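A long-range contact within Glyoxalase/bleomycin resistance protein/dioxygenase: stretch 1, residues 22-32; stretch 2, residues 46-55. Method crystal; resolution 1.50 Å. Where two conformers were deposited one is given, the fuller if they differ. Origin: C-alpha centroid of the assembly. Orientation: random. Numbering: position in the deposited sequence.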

# COMPACT_ATOMS: atom_id res chain seq x y z
N GLU A 22 -14.75 -17.39 30.06
CA GLU A 22 -13.76 -16.62 30.80
C GLU A 22 -12.70 -16.05 29.84
O GLU A 22 -12.21 -14.93 30.01
CB GLU A 22 -13.11 -17.53 31.83
CG GLU A 22 -12.07 -16.89 32.73
CD GLU A 22 -11.42 -17.90 33.64
OE1 GLU A 22 -11.05 -19.00 33.15
OE2 GLU A 22 -11.24 -17.61 34.85
N ALA A 23 -12.34 -16.83 28.82
CA ALA A 23 -11.39 -16.39 27.80
C ALA A 23 -11.97 -15.25 26.94
O ALA A 23 -11.26 -14.29 26.59
CB ALA A 23 -11.04 -17.57 26.91
N TYR A 24 -13.24 -15.38 26.56
CA TYR A 24 -13.99 -14.30 25.92
C TYR A 24 -13.94 -13.00 26.74
O TYR A 24 -13.65 -11.94 26.19
CB TYR A 24 -15.45 -14.71 25.66
CG TYR A 24 -16.31 -13.57 25.16
CD1 TYR A 24 -16.44 -13.30 23.81
CD2 TYR A 24 -16.98 -12.73 26.05
CE1 TYR A 24 -17.21 -12.26 23.35
CE2 TYR A 24 -17.77 -11.68 25.60
CZ TYR A 24 -17.89 -11.45 24.25
OH TYR A 24 -18.67 -10.38 23.84
N ASP A 25 -14.23 -13.10 28.04
CA ASP A 25 -14.23 -11.94 28.95
C ASP A 25 -12.87 -11.25 28.92
O ASP A 25 -12.78 -10.02 28.88
CB ASP A 25 -14.55 -12.38 30.39
CG ASP A 25 -15.99 -12.93 30.56
OD1 ASP A 25 -16.85 -12.77 29.65
OD2 ASP A 25 -16.25 -13.52 31.64
N PHE A 26 -11.79 -12.04 28.89
CA PHE A 26 -10.46 -11.50 28.90
C PHE A 26 -10.11 -10.87 27.55
O PHE A 26 -9.72 -9.70 27.46
CB PHE A 26 -9.44 -12.58 29.25
CG PHE A 26 -8.04 -12.08 29.32
CD1 PHE A 26 -7.54 -11.53 30.51
CD2 PHE A 26 -7.19 -12.11 28.19
CE1 PHE A 26 -6.27 -11.04 30.56
CE2 PHE A 26 -5.92 -11.63 28.24
CZ PHE A 26 -5.45 -11.07 29.44
N TYR A 27 -10.20 -11.66 26.48
CA TYR A 27 -9.68 -11.22 25.20
C TYR A 27 -10.57 -10.21 24.48
O TYR A 27 -10.06 -9.35 23.81
CB TYR A 27 -9.43 -12.43 24.27
CG TYR A 27 -8.19 -13.16 24.67
CD1 TYR A 27 -6.93 -12.64 24.38
CD2 TYR A 27 -8.24 -14.36 25.42
CE1 TYR A 27 -5.78 -13.27 24.80
CE2 TYR A 27 -7.07 -14.99 25.87
CZ TYR A 27 -5.83 -14.45 25.55
OH TYR A 27 -4.67 -15.05 25.95
N VAL A 28 -11.88 -10.38 24.57
CA VAL A 28 -12.81 -9.52 23.86
C VAL A 28 -13.20 -8.37 24.78
O VAL A 28 -12.86 -7.22 24.51
CB VAL A 28 -14.05 -10.29 23.38
CG1 VAL A 28 -15.03 -9.36 22.73
CG2 VAL A 28 -13.65 -11.44 22.41
N THR A 29 -13.88 -8.66 25.88
CA THR A 29 -14.43 -7.58 26.68
C THR A 29 -13.35 -6.66 27.24
O THR A 29 -13.48 -5.44 27.14
CB THR A 29 -15.28 -8.10 27.84
OG1 THR A 29 -16.31 -8.97 27.34
CG2 THR A 29 -15.97 -6.93 28.59
N LYS A 30 -12.30 -7.23 27.83
CA LYS A 30 -11.27 -6.36 28.41
C LYS A 30 -10.20 -5.98 27.41
O LYS A 30 -9.92 -4.80 27.24
CB LYS A 30 -10.62 -7.00 29.63
CG LYS A 30 -11.56 -7.15 30.83
CD LYS A 30 -11.29 -8.39 31.62
CE LYS A 30 -9.85 -8.50 32.06
NZ LYS A 30 -9.71 -9.58 33.10
N LEU A 31 -9.58 -6.94 26.72
CA LEU A 31 -8.45 -6.58 25.87
C LEU A 31 -8.84 -5.86 24.55
O LEU A 31 -8.02 -5.19 23.90
CB LEU A 31 -7.54 -7.79 25.59
CG LEU A 31 -6.14 -7.54 25.01
CD1 LEU A 31 -5.23 -6.73 25.97
CD2 LEU A 31 -5.49 -8.87 24.68
N GLY A 32 -10.11 -6.01 24.14
CA GLY A 32 -10.61 -5.33 22.97
C GLY A 32 -10.40 -6.06 21.66
O GLY A 32 -10.57 -5.46 20.63
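Stretch 2, residues 46-55: DFFGDQLVCH

Stretch 2 is a tight beta hairpin that packs on one side of the stretch 1 helix through apolar side chains, with no hydrogen bond between the two. It enters as strand 46-47, reverses through a type I' turn from Phe47 to Asp50, and leaves as strand 50-55. Phe47 N to Asp50 O (2.8 Å) and Asp50 N to Phe47 O (3.0 Å) close the turn. Asp46 OD1 also accepts from Gly49 N at 2.8 Å. Gly49 has positive phi, where a side chain would jam against the preceding carbonyl.

Strand 50-55 runs nearly antiparallel to helix 22-30. The crossing angle is 162° and the axes approach to 10.2 Å. Leu52 and Cys54 point toward the helix; the intervening Val53 is out of reach.

Tyr27 is central. Leu52 CD2 lies over one face of its ring, 3.8 Å from the centroid and 3.4 Å from Tyr27 CE1, a CH-pi contact. Cys54 SG approaches the ring obliquely, 3.8 Å from Tyr27 CE2. The same sulfur meets Ala23 CB at 4.2 Å, one helical turn earlier. Phe47 CE1 sits at the Tyr27 ring edge, 4.3 Å from Tyr27 CE1.

Past the wider pi-type turn at 25-30, Leu31 CD2 reaches Phe47 CE1 at 4.1 Å and the edge of Phe48 at CE2, 4.2 Å.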

# COMPACT_ATOMS: atom_id res chain seq x y z
N ASP A 46 -9.84 -12.23 16.41
CA ASP A 46 -9.02 -11.32 15.64
C ASP A 46 -8.22 -10.59 16.74
O ASP A 46 -8.75 -9.72 17.48
CB ASP A 46 -9.88 -10.40 14.78
CG ASP A 46 -9.14 -9.22 14.21
OD1 ASP A 46 -7.98 -8.96 14.59
OD2 ASP A 46 -9.75 -8.52 13.34
N PHE A 47 -6.97 -11.02 16.87
CA PHE A 47 -6.05 -10.57 17.90
C PHE A 47 -5.08 -9.59 17.21
O PHE A 47 -4.06 -9.98 16.64
CB PHE A 47 -5.35 -11.78 18.51
CG PHE A 47 -4.29 -11.43 19.52
CD1 PHE A 47 -4.62 -11.32 20.85
CD2 PHE A 47 -2.96 -11.33 19.15
CE1 PHE A 47 -3.63 -11.03 21.79
CE2 PHE A 47 -1.96 -11.06 20.07
CZ PHE A 47 -2.31 -10.89 21.41
N PHE A 48 -5.43 -8.29 17.23
CA PHE A 48 -4.60 -7.24 16.61
C PHE A 48 -4.32 -7.51 15.13
O PHE A 48 -3.32 -7.08 14.57
CB PHE A 48 -3.28 -7.04 17.38
CG PHE A 48 -3.46 -6.66 18.81
CD1 PHE A 48 -3.44 -5.33 19.17
CD2 PHE A 48 -3.69 -7.60 19.80
CE1 PHE A 48 -3.62 -4.96 20.51
CE2 PHE A 48 -3.86 -7.22 21.15
CZ PHE A 48 -3.81 -5.89 21.48
N GLY A 49 -5.26 -8.21 14.49
CA GLY A 49 -5.16 -8.49 13.05
C GLY A 49 -4.60 -9.86 12.72
O GLY A 49 -4.63 -10.26 11.56
N ASP A 50 -4.04 -10.54 13.71
CA ASP A 50 -3.63 -11.97 13.58
C ASP A 50 -4.74 -12.83 14.21
O ASP A 50 -5.75 -12.30 14.71
CB ASP A 50 -2.26 -12.17 14.19
CG ASP A 50 -1.19 -11.51 13.36
OD1 ASP A 50 -1.03 -11.85 12.19
OD2 ASP A 50 -0.48 -10.62 13.84
N GLN A 51 -4.65 -14.16 14.10
CA GLN A 51 -5.66 -15.02 14.66
C GLN A 51 -5.16 -15.70 15.94
O GLN A 51 -4.11 -16.35 15.93
CB GLN A 51 -6.08 -16.12 13.65
CG GLN A 51 -7.23 -16.95 14.19
CD GLN A 51 -7.44 -18.28 13.46
OE1 GLN A 51 -6.50 -19.01 13.16
NE2 GLN A 51 -8.69 -18.60 13.24
N LEU A 52 -5.92 -15.55 17.04
CA LEU A 52 -5.65 -16.31 18.26
C LEU A 52 -6.82 -17.28 18.45
O LEU A 52 -7.97 -16.91 18.31
CB LEU A 52 -5.54 -15.35 19.47
CG LEU A 52 -5.17 -16.02 20.78
CD1 LEU A 52 -3.76 -16.64 20.80
CD2 LEU A 52 -5.33 -14.95 21.92
N VAL A 53 -6.52 -18.54 18.78
CA VAL A 53 -7.54 -19.53 19.03
C VAL A 53 -7.29 -20.07 20.43
O VAL A 53 -6.20 -20.58 20.73
CB VAL A 53 -7.52 -20.70 18.02
CG1 VAL A 53 -8.59 -21.69 18.38
CG2 VAL A 53 -7.66 -20.24 16.52
N CYS A 54 -8.33 -19.94 21.26
CA CYS A 54 -8.32 -20.45 22.61
C CYS A 54 -9.05 -21.78 22.60
O CYS A 54 -10.27 -21.86 22.31
CB CYS A 54 -9.05 -19.49 23.51
SG CYS A 54 -8.26 -17.87 23.77
N HIS A 55 -8.28 -22.82 22.88
CA HIS A 55 -8.79 -24.20 22.90
C HIS A 55 -9.17 -24.64 24.32
O HIS A 55 -8.33 -24.57 25.25
CB HIS A 55 -7.73 -25.14 22.37
CG HIS A 55 -7.49 -24.99 20.91
ND1 HIS A 55 -8.27 -25.62 19.96
CD2 HIS A 55 -6.57 -24.26 20.24
CE1 HIS A 55 -7.83 -25.27 18.76
NE2 HIS A 55 -6.79 -24.46 18.91